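Local coordinates for beta-agarase B (Zobellia galactanivorans, PDB 4ATF), which hydrolyses the beta-1,4-galactosidic linkages of agarose at random along the chain with retention of anomeric configuration, as a member of glycoside hydrolase family 16, at residues Ile17-Asp22 with Met27-Gln32; Arg73-Val78 with Trp86-Pro91; Lys155-Phe160 with Thr265-Pro270; Phe234-Asp239 with Thr243-Arg248. The protein carries 1 engineered substitution. All blocks are in the same frame, centred on the assembly; numbering follows the deposited sequence.

Contact 1 of 4, residues Ile17-Asp22 with Met27-Gln32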
# COMPACT_ATOMS: atom_id res chain seq x y z
N ILE A 17 -2.38 -13.28 17.34
CA ILE A 17 -3.45 -13.61 16.40
C ILE A 17 -2.84 -14.63 15.43
O ILE A 17 -1.75 -14.41 14.91
CB ILE A 17 -3.94 -12.34 15.62
CG1 ILE A 17 -4.60 -11.34 16.58
CG2 ILE A 17 -4.97 -12.75 14.55
CD1 ILE A 17 -4.86 -9.97 15.99
N PRO A 18 -3.55 -15.75 15.16
CA PRO A 18 -2.90 -16.69 14.24
C PRO A 18 -2.53 -16.06 12.89
O PRO A 18 -3.26 -15.20 12.34
CB PRO A 18 -4.01 -17.72 13.95
CG PRO A 18 -4.91 -17.68 15.19
CD PRO A 18 -4.84 -16.25 15.70
N VAL A 19 -1.41 -16.50 12.34
CA VAL A 19 -1.01 -16.16 11.00
C VAL A 19 -1.79 -17.09 10.04
O VAL A 19 -1.74 -18.33 10.22
CB VAL A 19 0.53 -16.27 10.80
CG1 VAL A 19 0.89 -16.17 9.31
CG2 VAL A 19 1.23 -15.10 11.56
N PRO A 20 -2.52 -16.50 9.04
CA PRO A 20 -3.36 -17.35 8.19
C PRO A 20 -2.60 -18.12 7.10
O PRO A 20 -3.11 -19.17 6.58
CB PRO A 20 -4.36 -16.33 7.57
CG PRO A 20 -3.57 -15.04 7.46
CD PRO A 20 -2.72 -15.04 8.75
N ALA A 21 -1.42 -17.62 6.74
CA ALA A 21 -0.58 -18.30 5.77
C ALA A 21 0.12 -19.54 6.39
O ALA A 21 0.24 -19.66 7.65
CB ALA A 21 0.45 -17.30 5.19
N ASP A 22 0.56 -20.47 5.53
CA ASP A 22 1.01 -21.80 6.00
C ASP A 22 2.56 -21.72 6.03
O ASP A 22 3.18 -21.52 4.99
CB ASP A 22 0.51 -22.87 4.97
CG ASP A 22 0.76 -24.31 5.43
OD1 ASP A 22 1.69 -24.58 6.25
OD2 ASP A 22 0.04 -25.21 4.93
N MET A 27 7.50 -26.18 10.33
CA MET A 27 7.86 -24.76 10.45
C MET A 27 6.89 -23.99 11.33
O MET A 27 5.75 -24.43 11.52
CB MET A 27 7.92 -24.10 9.07
CG MET A 27 8.80 -24.89 8.03
SD MET A 27 10.52 -24.57 8.32
CE MET A 27 10.63 -22.98 7.50
N LYS A 28 7.34 -22.85 11.84
CA LYS A 28 6.48 -21.96 12.62
C LYS A 28 6.72 -20.52 12.16
O LYS A 28 7.75 -20.23 11.51
CB LYS A 28 6.71 -22.14 14.14
CG LYS A 28 8.06 -21.62 14.63
CD LYS A 28 8.36 -21.91 16.15
CE LYS A 28 9.84 -21.55 16.45
NZ LYS A 28 10.16 -21.54 17.88
N TRP A 29 5.79 -19.64 12.49
CA TRP A 29 5.97 -18.19 12.17
C TRP A 29 6.68 -17.48 13.33
O TRP A 29 6.21 -17.53 14.52
CB TRP A 29 4.61 -17.50 11.88
CG TRP A 29 3.95 -17.99 10.66
CD1 TRP A 29 2.91 -18.93 10.55
CD2 TRP A 29 4.37 -17.70 9.33
NE1 TRP A 29 2.61 -19.12 9.21
CE2 TRP A 29 3.50 -18.40 8.44
CE3 TRP A 29 5.38 -16.85 8.81
CZ2 TRP A 29 3.62 -18.29 7.03
CZ3 TRP A 29 5.49 -16.72 7.42
CH2 TRP A 29 4.58 -17.44 6.53
N GLU A 30 7.77 -16.79 12.99
CA GLU A 30 8.59 -16.07 13.98
C GLU A 30 8.37 -14.56 13.83
O GLU A 30 8.62 -13.99 12.76
CB GLU A 30 10.08 -16.38 13.77
CG GLU A 30 11.05 -15.68 14.83
CD GLU A 30 12.50 -15.79 14.34
OE1 GLU A 30 12.99 -14.97 13.49
OE2 GLU A 30 13.10 -16.79 14.75
N PHE A 31 7.90 -13.95 14.91
CA PHE A 31 7.59 -12.49 14.97
C PHE A 31 8.90 -11.69 14.82
O PHE A 31 9.91 -11.98 15.51
CB PHE A 31 6.93 -12.23 16.32
CG PHE A 31 6.60 -10.76 16.57
CD1 PHE A 31 5.46 -10.15 16.02
CD2 PHE A 31 7.44 -9.99 17.38
CE1 PHE A 31 5.16 -8.80 16.24
CE2 PHE A 31 7.13 -8.55 17.61
CZ PHE A 31 5.99 -8.01 17.05
N GLN A 32 8.87 -10.71 13.94
CA GLN A 32 9.99 -9.83 13.64
C GLN A 32 9.83 -8.56 14.43
O GLN A 32 8.75 -7.96 14.49
CB GLN A 32 10.09 -9.54 12.11
CG GLN A 32 10.26 -10.83 11.25
CD GLN A 32 11.49 -11.66 11.63
OE1 GLN A 32 12.58 -11.25 11.38
NE2 GLN A 32 11.28 -12.86 12.19
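Val19 and Ala21, in the loop that precedes strand 27-31, pack against the indole of Trp29 on that strand, a mixed apolar and hydrogen-bonded contact near the N-terminal end of the GH16 beta-sandwich (jelly-roll). The strand pairs antiparallel with strand 293-306. Val19 lies across the indole at about a right angle; in the conformer described here CG1 is over one face, 3.5 Å from the centroid of the five-membered ring and 11° off its normal. This branch is anti to the backbone N (chi1 169°). Ala21 O meets the N-H edge of the indole, somewhat out of the ring plane: Trp29 NE1 donates to Ala21 O over 2.9 Å, and the bond is bent, its N-H...O angle 143°. Further round the ring, Ala21 CB touches Trp29 CZ2 at 3.8 Å. Tyr204 meets Trp29 edge-to-face, and Tyr112 of strand 111-118 touches both partners. Replacing Trp29 by a leucine would probably leave Ala21 O without this N-H and Val19 CG1 without a flat surface to rest on. One indole thus serves two chemistries, its pi face taking an aliphatic methyl while its N-H satisfies a main-chain carbonyl, which together probably restrict the rotation of the ring.

Contact 2 of 4, residues Arg73-Val78 with Trp86-Pro91; sequences RDRSYV and WATRKP
Arg75 lies over Trp86 in an almost flat overlay, guanidinium and indole planes only 18° apart. Both the aliphatic part and the guanidinium touch the indole: Arg75 CD sits over the middle of the six-membered ring of Trp86, 3.7 Å from its centroid, while Arg75 NH1 comes within 3.4 Å of Trp86 CZ2. A bend at chi2 (-69°) folds the Arg75 chain back over the indole and brings its end to Thr88. There NE and NH2 grip one oxygen side-on, NE bonding to Thr88 OG1 at 2.9 Å and NH2 to Thr88 OG1 at 3.2 Å, with the hydroxyl oxygen close to the guanidinium plane. NH1 turns back to the carbonyl oxygen of Asp74, also in that plane, so that hydrogen bonds on two sides hold the group flat above the ring. Tyr77 approaches Trp86 differently. Their ring planes stand 87° apart in an oblique pairing, and Tyr77 CE1 reaches Trp86 CE3 at 3.6 Å. In the backbone, Trp86 N donates to Arg75 O over 3.1 Å, and Tyr77 continues the pairing with Lys84. The arrangement belongs to an antiparallel beta hairpin, strands 76-79 and 82-89, whose second strand runs on beside strand 96-103 in the beta-sandwich (jelly-roll) fold of GH16.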
# COMPACT_ATOMS: atom_id res chain seq x y z
N ARG A 73 6.62 15.61 5.65
CA ARG A 73 7.01 14.94 6.91
C ARG A 73 5.97 15.20 8.00
O ARG A 73 5.66 14.32 8.75
CB ARG A 73 8.40 15.38 7.40
CG ARG A 73 9.50 14.82 6.50
CD ARG A 73 10.87 15.28 6.92
NE ARG A 73 11.92 14.85 5.96
CZ ARG A 73 12.41 13.63 5.87
NH1 ARG A 73 11.97 12.66 6.67
NH2 ARG A 73 13.37 13.37 4.96
N ASP A 74 5.44 16.42 8.05
CA ASP A 74 4.52 16.79 9.12
C ASP A 74 3.01 16.49 8.84
O ASP A 74 2.13 17.02 9.54
CB ASP A 74 4.77 18.26 9.48
CG ASP A 74 4.28 19.24 8.39
OD1 ASP A 74 3.82 18.83 7.30
OD2 ASP A 74 4.37 20.46 8.65
N ARG A 75 2.74 15.61 7.87
CA ARG A 75 1.37 15.13 7.69
C ARG A 75 1.20 13.67 8.17
O ARG A 75 0.17 13.01 7.88
CB ARG A 75 0.91 15.32 6.21
CG ARG A 75 0.56 16.80 5.87
CD ARG A 75 -0.71 17.20 6.62
NE ARG A 75 -1.07 18.64 6.56
CZ ARG A 75 -0.55 19.59 7.36
NH1 ARG A 75 0.35 19.29 8.32
NH2 ARG A 75 -0.95 20.84 7.26
N SER A 76 2.22 13.13 8.81
CA SER A 76 2.06 11.86 9.54
C SER A 76 2.36 12.08 11.03
O SER A 76 3.15 12.98 11.41
CB SER A 76 2.99 10.77 8.93
OG SER A 76 4.35 11.26 8.97
N TYR A 77 1.72 11.26 11.87
CA TYR A 77 2.00 11.28 13.32
C TYR A 77 1.58 9.95 13.96
O TYR A 77 0.98 9.10 13.29
CB TYR A 77 1.32 12.46 14.01
CG TYR A 77 -0.20 12.45 13.94
CD1 TYR A 77 -0.85 12.77 12.74
CD2 TYR A 77 -0.98 12.24 15.09
CE1 TYR A 77 -2.32 12.84 12.67
CE2 TYR A 77 -2.45 12.30 15.05
CZ TYR A 77 -3.08 12.59 13.82
OH TYR A 77 -4.43 12.61 13.73
N VAL A 78 1.91 9.77 15.23
CA VAL A 78 1.35 8.63 15.96
C VAL A 78 0.73 9.06 17.26
O VAL A 78 1.35 9.80 18.03
CB VAL A 78 2.17 7.31 15.90
CG1 VAL A 78 3.43 7.35 15.08
CG2 VAL A 78 2.09 6.40 17.05
N TRP A 86 -2.88 12.57 7.49
CA TRP A 86 -4.06 13.28 6.96
C TRP A 86 -3.72 14.18 5.79
O TRP A 86 -2.54 14.35 5.47
CB TRP A 86 -4.81 14.07 8.08
CG TRP A 86 -4.29 15.42 8.51
CD1 TRP A 86 -4.94 16.62 8.34
CD2 TRP A 86 -3.09 15.71 9.25
NE1 TRP A 86 -4.22 17.64 8.90
CE2 TRP A 86 -3.08 17.13 9.46
CE3 TRP A 86 -2.03 14.94 9.73
CZ2 TRP A 86 -2.04 17.79 10.15
CZ3 TRP A 86 -0.98 15.60 10.44
CH2 TRP A 86 -1.02 17.01 10.65
N ALA A 87 -4.73 14.78 5.17
CA ALA A 87 -4.53 15.55 3.93
C ALA A 87 -5.02 17.03 4.05
O ALA A 87 -6.13 17.25 4.53
CB ALA A 87 -5.31 14.85 2.78
N THR A 88 -4.25 18.02 3.59
CA THR A 88 -4.72 19.42 3.57
C THR A 88 -4.31 20.05 2.24
O THR A 88 -3.24 19.70 1.70
CB THR A 88 -4.14 20.24 4.74
OG1 THR A 88 -2.70 20.13 4.73
CG2 THR A 88 -4.73 19.72 6.09
N ARG A 89 -5.15 20.94 1.70
CA ARG A 89 -4.77 21.70 0.48
C ARG A 89 -3.49 22.52 0.70
O ARG A 89 -3.30 23.21 1.72
CB ARG A 89 -5.90 22.65 0.06
CG ARG A 89 -5.80 23.13 -1.40
CD ARG A 89 -7.17 22.76 -2.03
NE ARG A 89 -6.91 21.70 -2.87
CZ ARG A 89 -7.75 20.79 -3.39
NH1 ARG A 89 -9.09 20.67 -3.17
NH2 ARG A 89 -7.14 19.95 -4.16
N LYS A 90 -2.56 22.41 -0.25
CA LYS A 90 -1.36 23.24 -0.21
C LYS A 90 -1.78 24.69 -0.43
O LYS A 90 -2.52 24.99 -1.36
CB LYS A 90 -0.34 22.79 -1.27
CG LYS A 90 0.94 23.64 -1.32
CD LYS A 90 1.92 23.06 -2.34
CE LYS A 90 3.17 23.97 -2.50
NZ LYS A 90 4.13 23.38 -3.50
N PRO A 91 -1.33 25.61 0.45
CA PRO A 91 -1.83 27.00 0.24
C PRO A 91 -1.45 27.53 -1.15
O PRO A 91 -0.31 27.31 -1.60
CB PRO A 91 -1.10 27.80 1.34
CG PRO A 91 -0.82 26.74 2.44
CD PRO A 91 -0.51 25.46 1.66

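Contact 3 of 4, residues Lys155-Phe160 with Thr265-Pro270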
# COMPACT_ATOMS: atom_id res chain seq x y z
N LYS A 155 -21.01 11.99 -7.75
CA LYS A 155 -21.57 10.61 -7.78
C LYS A 155 -21.35 9.76 -6.53
O LYS A 155 -20.33 9.89 -5.84
CB LYS A 155 -21.23 9.81 -9.10
CG LYS A 155 -19.80 9.74 -9.53
CD LYS A 155 -19.46 8.65 -10.59
CE LYS A 155 -19.81 9.02 -12.01
NZ LYS A 155 -19.28 8.06 -12.99
N ASP A 156 -22.30 8.87 -6.28
CA ASP A 156 -22.12 7.74 -5.37
C ASP A 156 -20.82 7.02 -5.72
O ASP A 156 -20.56 6.74 -6.92
CB ASP A 156 -23.34 6.83 -5.52
CG ASP A 156 -23.35 5.65 -4.57
OD1 ASP A 156 -22.35 5.05 -4.38
OD2 ASP A 156 -24.42 5.24 -4.10
N HIS A 157 -19.97 6.72 -4.72
CA HIS A 157 -18.60 6.23 -4.99
C HIS A 157 -18.50 4.73 -4.54
O HIS A 157 -17.43 4.18 -4.36
CB HIS A 157 -17.58 7.28 -4.39
CG HIS A 157 -16.12 6.95 -4.56
ND1 HIS A 157 -15.36 7.35 -5.64
CD2 HIS A 157 -15.27 6.35 -3.71
CE1 HIS A 157 -14.11 6.97 -5.46
NE2 HIS A 157 -14.03 6.36 -4.30
N SER A 158 -19.65 4.06 -4.45
CA SER A 158 -19.67 2.74 -3.84
C SER A 158 -19.02 1.72 -4.80
O SER A 158 -18.59 0.61 -4.40
CB SER A 158 -21.13 2.38 -3.38
OG SER A 158 -21.90 2.14 -4.54
N TYR A 159 -18.86 2.08 -6.08
CA TYR A 159 -18.05 1.22 -6.97
C TYR A 159 -16.65 0.96 -6.40
O TYR A 159 -16.12 -0.18 -6.48
CB TYR A 159 -17.91 1.86 -8.34
CG TYR A 159 -17.11 0.98 -9.29
CD1 TYR A 159 -17.76 -0.04 -10.05
CD2 TYR A 159 -15.72 1.14 -9.43
CE1 TYR A 159 -17.04 -0.86 -10.96
CE2 TYR A 159 -14.99 0.31 -10.32
CZ TYR A 159 -15.68 -0.68 -11.11
OH TYR A 159 -14.98 -1.51 -11.99
N PHE A 160 -16.06 2.02 -5.86
CA PHE A 160 -14.79 1.94 -5.15
C PHE A 160 -14.84 1.63 -3.64
O PHE A 160 -13.92 0.94 -3.11
CB PHE A 160 -14.03 3.25 -5.38
CG PHE A 160 -13.55 3.39 -6.80
CD1 PHE A 160 -12.49 2.59 -7.26
CD2 PHE A 160 -14.22 4.24 -7.71
CE1 PHE A 160 -12.03 2.72 -8.62
CE2 PHE A 160 -13.77 4.34 -9.08
CZ PHE A 160 -12.66 3.60 -9.52
N THR A 265 -2.90 10.42 -10.71
CA THR A 265 -3.28 11.11 -11.96
C THR A 265 -4.49 10.48 -12.69
O THR A 265 -5.37 11.18 -13.22
CB THR A 265 -2.09 11.21 -12.96
OG1 THR A 265 -1.00 11.83 -12.28
CG2 THR A 265 -2.47 12.12 -14.19
N TRP A 266 -4.60 9.16 -12.70
CA TRP A 266 -5.73 8.56 -13.44
C TRP A 266 -7.11 8.92 -12.80
O TRP A 266 -8.15 8.75 -13.46
CB TRP A 266 -5.56 7.03 -13.55
CG TRP A 266 -5.73 6.21 -12.27
CD1 TRP A 266 -4.79 6.00 -11.31
CD2 TRP A 266 -6.91 5.50 -11.84
NE1 TRP A 266 -5.31 5.20 -10.26
CE2 TRP A 266 -6.59 4.86 -10.58
CE3 TRP A 266 -8.18 5.31 -12.38
CZ2 TRP A 266 -7.48 4.07 -9.89
CZ3 TRP A 266 -9.10 4.51 -11.67
CH2 TRP A 266 -8.75 3.90 -10.43
N ARG A 267 -7.06 9.41 -11.54
CA ARG A 267 -8.26 9.78 -10.74
C ARG A 267 -8.47 11.28 -10.82
O ARG A 267 -9.58 11.70 -11.12
CB ARG A 267 -8.15 9.38 -9.23
CG ARG A 267 -7.95 7.89 -8.80
CD ARG A 267 -8.33 7.79 -7.24
NE ARG A 267 -9.48 7.13 -7.50
CZ ARG A 267 -10.66 7.06 -6.97
NH1 ARG A 267 -11.34 6.22 -7.71
NH2 ARG A 267 -11.17 7.62 -5.84
N SER A 268 -7.45 12.10 -10.53
CA SER A 268 -7.61 13.61 -10.61
C SER A 268 -7.55 14.23 -12.00
O SER A 268 -8.08 15.32 -12.23
CB SER A 268 -6.62 14.32 -9.67
OG SER A 268 -5.27 13.99 -10.00
N SER A 269 -6.89 13.56 -12.95
CA SER A 269 -6.86 14.04 -14.36
C SER A 269 -7.17 12.86 -15.26
O SER A 269 -6.26 12.43 -15.98
CB SER A 269 -5.45 14.51 -14.76
OG SER A 269 -5.12 15.67 -14.06
N PRO A 270 -8.38 12.33 -15.22
CA PRO A 270 -8.69 11.14 -16.00
C PRO A 270 -8.50 11.32 -17.50
O PRO A 270 -8.74 12.42 -18.04
CB PRO A 270 -10.15 10.91 -15.70
CG PRO A 270 -10.65 12.28 -15.44
CD PRO A 270 -9.60 12.89 -14.61
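Two short helical turns face each other across a wide backbone gap, the nearest alpha carbons, those of Phe160 and Arg267, lying 11.6 Å apart, and long side chains bridge it. The site is the sugar-binding cleft of the GH16 fold: Tyr159, Phe160 and Trp266 belong to the pocket that holds the bound agaro-oligosaccharide. The contact centres on a cation-pi pair. Arg267 CZ stands 4.5 Å from the centroid of the Phe160 ring and only 6° off its normal, yet the guanidinium is not laid flat on the ring. Its plane is turned 77° to it, and it comes edge-first, with Arg267 NH1 over the ring centre and 3.4 Å from Phe160 CE2. A bend at chi3 (108°) of Arg267 aims the group this way. Tyr159 covers the other face of Phe160, which is therefore sandwiched. With an alanine at Phe160, the Arg267 cation would probably lose its aromatic partner and a gap would open between Tyr159 and Arg267, next to Trp266. The remaining end of the arginine is anchored elsewhere, since Arg267 NH2 hydrogen-bonds to Thr123 O. The ring of His157, at the N-cap of the helix that carries Phe160, lies next to that guanidinium and meets Tyr279 edge-to-face. Ahead of it, Asp156 OD1 forms an Asx turn by accepting from Ser158 N at 2.9 Å. Trp266 carries Arg267 CG over one of its faces, and at the far end of the indole Trp266 CH2 lies 3.9 Å from Phe160 CE1.

Contact 4 of 4, residues Phe234-Asp239 with Thr243-Arg248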
# COMPACT_ATOMS: atom_id res chain seq x y z
N PHE A 234 9.79 -8.10 -17.86
CA PHE A 234 10.40 -6.81 -17.39
C PHE A 234 11.48 -7.10 -16.35
O PHE A 234 12.32 -6.25 -16.07
CB PHE A 234 9.38 -5.89 -16.71
CG PHE A 234 8.51 -5.16 -17.67
CD1 PHE A 234 8.58 -5.39 -19.09
CD2 PHE A 234 7.62 -4.19 -17.18
CE1 PHE A 234 7.72 -4.65 -19.99
CE2 PHE A 234 6.77 -3.43 -18.11
CZ PHE A 234 6.81 -3.68 -19.45
N THR A 235 11.44 -8.31 -15.78
CA THR A 235 12.47 -8.67 -14.81
C THR A 235 13.68 -9.41 -15.37
O THR A 235 14.49 -9.93 -14.59
CB THR A 235 11.88 -9.43 -13.56
OG1 THR A 235 11.49 -10.77 -13.90
CG2 THR A 235 10.70 -8.61 -12.90
N ASN A 236 13.82 -9.49 -16.71
CA ASN A 236 15.02 -10.12 -17.29
C ASN A 236 16.27 -9.37 -16.70
O ASN A 236 16.26 -8.09 -16.63
CB ASN A 236 15.10 -9.91 -18.82
CG ASN A 236 14.42 -11.00 -19.62
OD1 ASN A 236 14.06 -12.05 -19.09
ND2 ASN A 236 14.32 -10.80 -20.93
N THR A 237 17.33 -10.10 -16.33
CA THR A 237 18.57 -9.43 -15.95
C THR A 237 19.29 -8.85 -17.22
O THR A 237 19.98 -7.85 -17.14
CB THR A 237 19.52 -10.37 -15.16
OG1 THR A 237 19.82 -11.49 -15.97
CG2 THR A 237 18.90 -10.95 -13.89
N THR A 238 19.16 -9.51 -18.36
CA THR A 238 19.72 -8.99 -19.62
C THR A 238 18.50 -8.65 -20.54
O THR A 238 17.62 -9.51 -20.80
CB THR A 238 20.69 -9.98 -20.33
OG1 THR A 238 19.96 -11.09 -20.82
CG2 THR A 238 21.76 -10.51 -19.42
N ASP A 239 18.43 -7.40 -20.97
CA ASP A 239 17.41 -6.98 -21.97
C ASP A 239 15.94 -7.09 -21.48
O ASP A 239 15.15 -7.89 -22.01
CB ASP A 239 17.60 -7.79 -23.26
CG ASP A 239 17.06 -7.08 -24.53
OD1 ASP A 239 16.51 -5.93 -24.47
OD2 ASP A 239 17.18 -7.73 -25.60
N THR A 243 10.85 -10.82 -24.76
CA THR A 243 10.24 -12.13 -24.43
C THR A 243 10.93 -13.37 -25.10
O THR A 243 10.63 -14.52 -24.72
CB THR A 243 8.73 -12.14 -24.65
OG1 THR A 243 8.44 -12.08 -26.03
CG2 THR A 243 8.05 -10.93 -23.90
N GLU A 244 11.86 -13.13 -26.04
CA GLU A 244 12.60 -14.20 -26.69
C GLU A 244 13.73 -14.75 -25.81
O GLU A 244 14.29 -15.76 -26.12
CB GLU A 244 13.20 -13.75 -28.05
CG GLU A 244 12.16 -13.64 -29.15
CD GLU A 244 12.64 -14.23 -30.47
OE1 GLU A 244 13.86 -14.22 -30.77
OE2 GLU A 244 11.77 -14.70 -31.22
N ILE A 245 14.08 -14.05 -24.74
CA ILE A 245 15.13 -14.56 -23.87
C ILE A 245 14.64 -14.51 -22.44
O ILE A 245 13.91 -13.57 -22.07
CB ILE A 245 16.52 -13.84 -24.11
CG1 ILE A 245 16.37 -12.30 -24.16
CG2 ILE A 245 17.27 -14.40 -25.41
CD1 ILE A 245 17.61 -11.61 -24.74
N ASP A 246 14.97 -15.55 -21.64
CA ASP A 246 14.42 -15.64 -20.30
C ASP A 246 15.52 -15.66 -19.25
O ASP A 246 16.14 -16.70 -18.99
CB ASP A 246 13.51 -16.87 -20.15
CG ASP A 246 12.63 -16.84 -18.88
OD1 ASP A 246 12.78 -15.93 -18.02
OD2 ASP A 246 11.76 -17.73 -18.75
N THR A 247 15.75 -14.51 -18.64
CA THR A 247 16.62 -14.41 -17.45
C THR A 247 15.79 -13.69 -16.38
O THR A 247 16.35 -12.92 -15.56
CB THR A 247 17.92 -13.58 -17.79
OG1 THR A 247 17.51 -12.39 -18.49
CG2 THR A 247 18.94 -14.43 -18.66
N ARG A 248 14.45 -13.93 -16.38
CA ARG A 248 13.57 -13.24 -15.42
C ARG A 248 13.93 -13.53 -13.97
O ARG A 248 14.19 -14.72 -13.61
CB ARG A 248 12.11 -13.66 -15.63
CG ARG A 248 11.49 -13.04 -16.89
CD ARG A 248 10.05 -13.47 -17.05
NE ARG A 248 10.01 -14.82 -17.57
CZ ARG A 248 8.91 -15.44 -17.99
NH1 ARG A 248 7.72 -14.81 -17.94
NH2 ARG A 248 8.99 -16.69 -18.46
O HOH W 1 17.36 -12.51 -21.09
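Asn236 and Thr247 meet at about a right angle in the long loop between helix 226-229 and strand 255-262, and the side-chain amide of Asn236 takes the place of a backbone peptide. Its OD1 accepts from Thr247 N at 3.0 Å, the nitrogen standing above the carbonyl plane, while its ND2 donates to Ile245 O, also at 3.0 Å. A second donation runs back within its own segment, where ND2 reaches Asp239 O in a nearly straight bond (173°). Asn236 CG is anti to the carbonyl carbon (chi1 -90°), a rotation that carries the amide in between the two backbones. Next to it Thr237 N donates to Thr247 O over 3.1 Å, and Thr238 N makes a weak bond to Thr247 OG1. A water also bonds to this hydroxyl, 2.6 Å from Thr247 OG1, and to Thr238 OG1.

Around this first shell, Asp246 and Arg248 shape the second segment. Asp246 OD1 accepts from Arg248 N to form an Asx turn, and the guanidinium returns side-on to both carboxylate oxygens, Arg248 NH2 lying 3.0 Å from Asp246 OD2. Arg248 NH1 is held further out by Asp230 O, and Asp230 also accepts from Thr235 OG1. Ile245 O has a second donor in His233 ND1. With a single beta bridge, Asn236 to Arg248, and no regular strand in either segment, the shape of this loop probably rests in good part on side-chain groups, with one asparagine amide satisfying backbone donors and acceptors that a sheet would pair between strands.

How the contacts relate
The four contacts sit apart on one GH16 domain, and none touches another. Contact 3 belongs to the cleft itself: the side chain of Phe160 is about 4 Å from a bound anhydrogalactose and that of Trp266 about 4 Å from a galactose and about 7 Å from that of Asp143, an engineered residue at the position of the probable proton donor. Contact 2 and contact 3 are the closest pair, about 8 Å apart by nearest atoms. Contact 4, which falls in sequence between the two segments of contact 3, lies about 16 Å from contact 3 by nearest atoms, though its Thr235 side chain is about 9 Å from that of substrate-binding His169. Contact 1, about 37 Å from contact 3 between centres, lies far from the sugar-binding cleft.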